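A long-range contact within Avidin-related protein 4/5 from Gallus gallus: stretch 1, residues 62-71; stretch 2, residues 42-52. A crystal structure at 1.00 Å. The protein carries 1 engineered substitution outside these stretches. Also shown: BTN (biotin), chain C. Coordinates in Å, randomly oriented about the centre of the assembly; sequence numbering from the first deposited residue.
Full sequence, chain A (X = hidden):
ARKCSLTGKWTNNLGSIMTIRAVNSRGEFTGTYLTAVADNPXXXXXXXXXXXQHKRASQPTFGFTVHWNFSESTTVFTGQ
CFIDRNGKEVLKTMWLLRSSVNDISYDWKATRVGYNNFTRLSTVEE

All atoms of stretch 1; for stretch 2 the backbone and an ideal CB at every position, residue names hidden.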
# COMPACT_ATOMS: atom_id res chain seq x y z
N PHE A 62 -1.61 -0.83 16.80
CA PHE A 62 -2.92 -1.46 16.82
C PHE A 62 -3.35 -1.76 15.39
O PHE A 62 -2.78 -1.23 14.42
CB PHE A 62 -3.97 -0.55 17.52
CG PHE A 62 -4.15 0.77 16.84
CD1 PHE A 62 -5.00 0.88 15.73
CD2 PHE A 62 -3.43 1.88 17.24
CE1 PHE A 62 -5.12 2.09 15.05
CE2 PHE A 62 -3.58 3.09 16.59
CZ PHE A 62 -4.42 3.19 15.50
N GLY A 63 -4.40 -2.56 15.27
CA GLY A 63 -5.09 -2.79 14.02
C GLY A 63 -6.56 -3.00 14.30
O GLY A 63 -6.94 -3.42 15.41
N PHE A 64 -7.42 -2.73 13.31
CA PHE A 64 -8.81 -3.10 13.40
C PHE A 64 -9.39 -3.31 12.02
O PHE A 64 -8.88 -2.80 11.02
CB PHE A 64 -9.64 -2.11 14.26
CG PHE A 64 -9.69 -0.68 13.76
CD1 PHE A 64 -10.67 -0.26 12.85
CD2 PHE A 64 -8.80 0.26 14.25
CE1 PHE A 64 -10.73 1.06 12.44
CE2 PHE A 64 -8.88 1.58 13.83
CZ PHE A 64 -9.84 1.96 12.92
N THR A 65 -10.48 -4.06 11.99
CA THR A 65 -11.27 -4.35 10.81
C THR A 65 -12.62 -3.69 10.94
O THR A 65 -13.26 -3.80 12.00
CB THR A 65 -11.47 -5.88 10.71
OG1 THR A 65 -10.20 -6.53 10.55
CG2 THR A 65 -12.30 -6.25 9.48
N VAL A 66 -13.06 -3.03 9.88
CA VAL A 66 -14.42 -2.51 9.77
C VAL A 66 -15.18 -3.36 8.76
O VAL A 66 -14.82 -3.43 7.59
CB VAL A 66 -14.46 -1.04 9.32
CG1 VAL A 66 -15.89 -0.54 9.31
CG2 VAL A 66 -13.60 -0.17 10.22
N HIS A 67 -16.25 -4.00 9.23
CA HIS A 67 -17.18 -4.71 8.37
C HIS A 67 -18.27 -3.73 7.97
O HIS A 67 -19.17 -3.41 8.75
CB HIS A 67 -17.76 -5.94 9.10
CG HIS A 67 -19.02 -6.49 8.49
ND1 HIS A 67 -19.14 -7.68 7.78
CD2 HIS A 67 -20.25 -5.95 8.50
CE1 HIS A 67 -20.41 -7.84 7.42
NE2 HIS A 67 -21.10 -6.79 7.83
N TRP A 68 -18.21 -3.21 6.74
CA TRP A 68 -19.20 -2.24 6.31
C TRP A 68 -20.57 -2.92 6.23
O TRP A 68 -20.71 -3.97 5.61
CB TRP A 68 -18.80 -1.64 4.96
CG TRP A 68 -17.46 -0.97 5.05
CD1 TRP A 68 -16.29 -1.42 4.52
CD2 TRP A 68 -17.11 0.20 5.83
NE1 TRP A 68 -15.25 -0.60 4.87
CE2 TRP A 68 -15.73 0.40 5.68
CE3 TRP A 68 -17.84 1.10 6.63
CZ2 TRP A 68 -15.06 1.46 6.28
CZ3 TRP A 68 -17.18 2.16 7.22
CH2 TRP A 68 -15.81 2.33 7.04
N ASN A 69 -21.58 -2.31 6.85
CA ASN A 69 -22.90 -2.91 6.91
C ASN A 69 -23.76 -2.59 5.70
O ASN A 69 -24.91 -3.00 5.64
CB ASN A 69 -23.63 -2.49 8.18
CG ASN A 69 -23.29 -3.37 9.37
OD1 ASN A 69 -22.48 -4.30 9.30
ND2 ASN A 69 -23.92 -3.06 10.50
N PHE A 70 -23.22 -1.84 4.75
CA PHE A 70 -23.96 -1.36 3.59
C PHE A 70 -23.28 -1.68 2.27
O PHE A 70 -23.74 -1.23 1.23
CB PHE A 70 -24.19 0.15 3.72
CG PHE A 70 -22.91 0.93 3.85
CD1 PHE A 70 -22.33 1.15 5.09
CD2 PHE A 70 -22.26 1.43 2.74
CE1 PHE A 70 -21.15 1.87 5.22
CE2 PHE A 70 -21.08 2.15 2.86
CZ PHE A 70 -20.52 2.37 4.10
N SER A 71 -22.19 -2.45 2.30
CA SER A 71 -21.54 -2.91 1.09
C SER A 71 -20.89 -4.25 1.37
O SER A 71 -20.88 -4.71 2.51
CB SER A 71 -20.52 -1.89 0.61
OG SER A 71 -19.38 -1.96 1.41
N UNK A 42 -24.97 7.56 -0.25
CA UNK A 42 -26.38 7.46 0.08
C UNK A 42 -26.74 6.19 0.83
O UNK A 42 -27.83 6.10 1.41
CB UNK A 42 -27.21 7.55 -1.20
N UNK A 43 -25.85 5.21 0.81
CA UNK A 43 -26.06 3.96 1.49
C UNK A 43 -25.39 3.87 2.86
O UNK A 43 -25.58 2.88 3.55
CB UNK A 43 -25.56 2.82 0.60
N UNK A 44 -24.61 4.86 3.27
CA UNK A 44 -23.80 4.70 4.48
C UNK A 44 -24.67 4.45 5.71
O UNK A 44 -25.66 5.15 5.95
CB UNK A 44 -22.93 5.94 4.70
N UNK A 45 -24.28 3.44 6.47
CA UNK A 45 -24.83 3.17 7.79
C UNK A 45 -23.69 2.89 8.76
O UNK A 45 -22.58 2.49 8.36
CB UNK A 45 -25.81 2.00 7.75
N UNK A 46 -23.95 3.11 10.04
CA UNK A 46 -23.02 2.80 11.11
C UNK A 46 -22.57 1.35 10.99
O UNK A 46 -23.40 0.46 10.81
CB UNK A 46 -23.66 3.06 12.48
N UNK A 47 -21.27 1.11 11.12
CA UNK A 47 -20.70 -0.22 10.88
C UNK A 47 -19.80 -0.64 12.03
O UNK A 47 -19.13 0.18 12.65
CB UNK A 47 -19.91 -0.24 9.57
N UNK A 48 -19.77 -1.93 12.33
CA UNK A 48 -18.96 -2.43 13.44
C UNK A 48 -17.48 -2.58 13.10
O UNK A 48 -17.12 -2.86 11.96
CB UNK A 48 -19.51 -3.78 13.90
N UNK A 49 -16.66 -2.44 14.13
CA UNK A 49 -15.23 -2.69 14.04
C UNK A 49 -14.78 -3.59 15.18
O UNK A 49 -15.40 -3.65 16.25
CB UNK A 49 -14.45 -1.37 14.06
N UNK A 50 -13.68 -4.31 14.94
CA UNK A 50 -13.08 -5.22 15.90
C UNK A 50 -11.58 -5.17 15.70
O UNK A 50 -11.13 -5.29 14.56
CB UNK A 50 -13.62 -6.64 15.74
N UNK A 51 -10.81 -5.01 16.76
CA UNK A 51 -9.37 -4.91 16.64
C UNK A 51 -8.61 -5.28 17.89
O UNK A 51 -9.17 -5.74 18.88
CB UNK A 51 -8.99 -3.48 16.23
N UNK A 52 -7.29 -5.12 17.78
CA UNK A 52 -6.37 -5.39 18.88
C UNK A 52 -5.32 -4.31 18.93
O UNK A 52 -4.72 -3.97 17.90
CB UNK A 52 -5.72 -6.77 18.73
C11 BTN C . -17.63 1.44 1.04
O11 BTN C . -17.33 2.53 0.28
O12 BTN C . -18.27 0.43 0.55
C10 BTN C . -17.25 1.36 2.45
C9 BTN C . -16.78 2.66 3.07
C8 BTN C . -15.28 2.88 2.88
C7 BTN C . -14.83 4.19 3.53
C2 BTN C . -13.29 4.38 3.53
S1 BTN C . -12.40 3.31 4.63
C6 BTN C . -10.91 4.26 4.28
C5 BTN C . -11.35 5.72 4.28
N1 BTN C . -11.35 6.32 5.60
C3 BTN C . -12.57 6.65 5.98
O3 BTN C . -12.84 7.20 7.14
N2 BTN C . -13.47 6.36 5.06
C4 BTN C . -12.83 5.80 3.87

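Position 42 has nothing of stretch 1 within 5.5 Å of its ideal CB, so almost any residue would fit; it is Gly 42.

At position 43 the CB points toward stretch 1, 4.2 Å from Phe 70 CD2, and small, polar or apolar groups could all lie there. The residue is Asn 43. A water accepts from Asn 43 ND2 (3.0 Å from the water O) and donates to Phe 70 O (2.8 Å from the same O).

Position 44 directs its CB away, yet its CA sits 3.7 Å from the centroid of the Phe 70 ring, 4° off the normal. This CH-pi contact belongs to the backbone; an aliphatic side chain could also follow the ring. Ile 44 does so, with CG1 3.9 Å from Phe 70 CZ.

The CB of position 45 points sideways, 4.5 Å from Phe 70 CD1, and phi/psi of -134/156° are extended; a beta-branched or small polar residue suits. Thr 45 places OG1 3.6 Å from Phe 70 CD1.

Position 46 points away and is permissive. One water links Leu 46 O (2.7 Å to the water O) with Asn 69 ND2 (3.0 Å to that O).

Position 47 points toward stretch 1, its CB 3.4 Å from His 67 O and 3.8 Å from Asn 69 N. That confined space, with an amide donor nearby, favours a small side chain with an acceptor, such as serine or threonine. Ser 47 OG accepts from Asn 69 N (2.9 Å, 164°) and donates to Thr 45 O (3.0 Å).

At position 48 CB points sideways, with His 67 O 5.2 Å from it, so many side chains would suit; phi of -80° also admits proline. Pro 48 puts CD 3.3 Å from Asn 69 OD1 and CG 4.3 Å from His 67 CD2, and Pro 48 O accepts from His 67 N (3.1 Å).

Position 49 shares a sheet face with Phe 64 and Val 66, its CB 4.1 Å from both Phe 64 CD1 and Val 66 CG2; aliphatic residues suit. Leu 49 makes apolar contacts with both.

Position 50 turns to the face of Thr 65, with room for many side chains. Leu 50 leads its end away; Leu 50 N donates to Thr 65 O (3.0 Å).

Position 51 is decisive: an ideal CB would lie 2.2 Å from Gly 63 O and 2.5 Å from Phe 64 CB. Only glycine fits this backbone, and Gly 51 lets its CA approach Phe 64 CA to 3.8 Å.

Position 52 faces the side of Gly 63, which offers no side chain; beta-branched residues suit the strand. Ile 52 N donates to Gly 63 O (2.9 Å).

Stretch 2 42-52: GNITLSPLLGI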
# COMPACT_ATOMS: atom_id res chain seq x y z
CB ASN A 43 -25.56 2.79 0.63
CG ASN A 43 -26.39 2.59 -0.61
OD1 ASN A 43 -27.51 3.08 -0.72
ND2 ASN A 43 -25.83 1.86 -1.57
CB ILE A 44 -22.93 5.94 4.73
CG1 ILE A 44 -21.83 6.05 3.68
CG2 ILE A 44 -22.32 5.91 6.13
CD1 ILE A 44 -21.19 7.40 3.60
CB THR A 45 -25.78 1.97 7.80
OG1 THR A 45 -25.06 0.80 7.36
CG2 THR A 45 -26.96 2.21 6.85
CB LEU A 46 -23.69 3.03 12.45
CG LEU A 46 -22.76 3.02 13.67
CD1 LEU A 46 -21.78 4.20 13.62
CD2 LEU A 46 -23.58 3.05 14.95
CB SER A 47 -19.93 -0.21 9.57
OG SER A 47 -20.82 0.01 8.48
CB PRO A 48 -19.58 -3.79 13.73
CG PRO A 48 -20.04 -4.25 12.39
CD PRO A 48 -20.56 -3.02 11.71
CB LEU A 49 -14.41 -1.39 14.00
CG LEU A 49 -14.36 -0.55 15.28
CD1 LEU A 49 -13.22 -0.97 16.21
CD2 LEU A 49 -14.24 0.93 14.96
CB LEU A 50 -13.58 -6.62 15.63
CG LEU A 50 -13.35 -7.71 16.65
CD1 LEU A 50 -13.92 -7.32 18.00
CD2 LEU A 50 -14.04 -8.98 16.13
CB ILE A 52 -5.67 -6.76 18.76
CG1 ILE A 52 -6.57 -7.87 18.21
CG2 ILE A 52 -5.14 -7.17 20.13
CD1 ILE A 52 -5.83 -9.18 17.97
O HOH W 1 -23.21 0.52 -0.86
O HOH W 2 -25.79 -0.68 10.59
O HOH W 3 -9.39 -6.95 13.23
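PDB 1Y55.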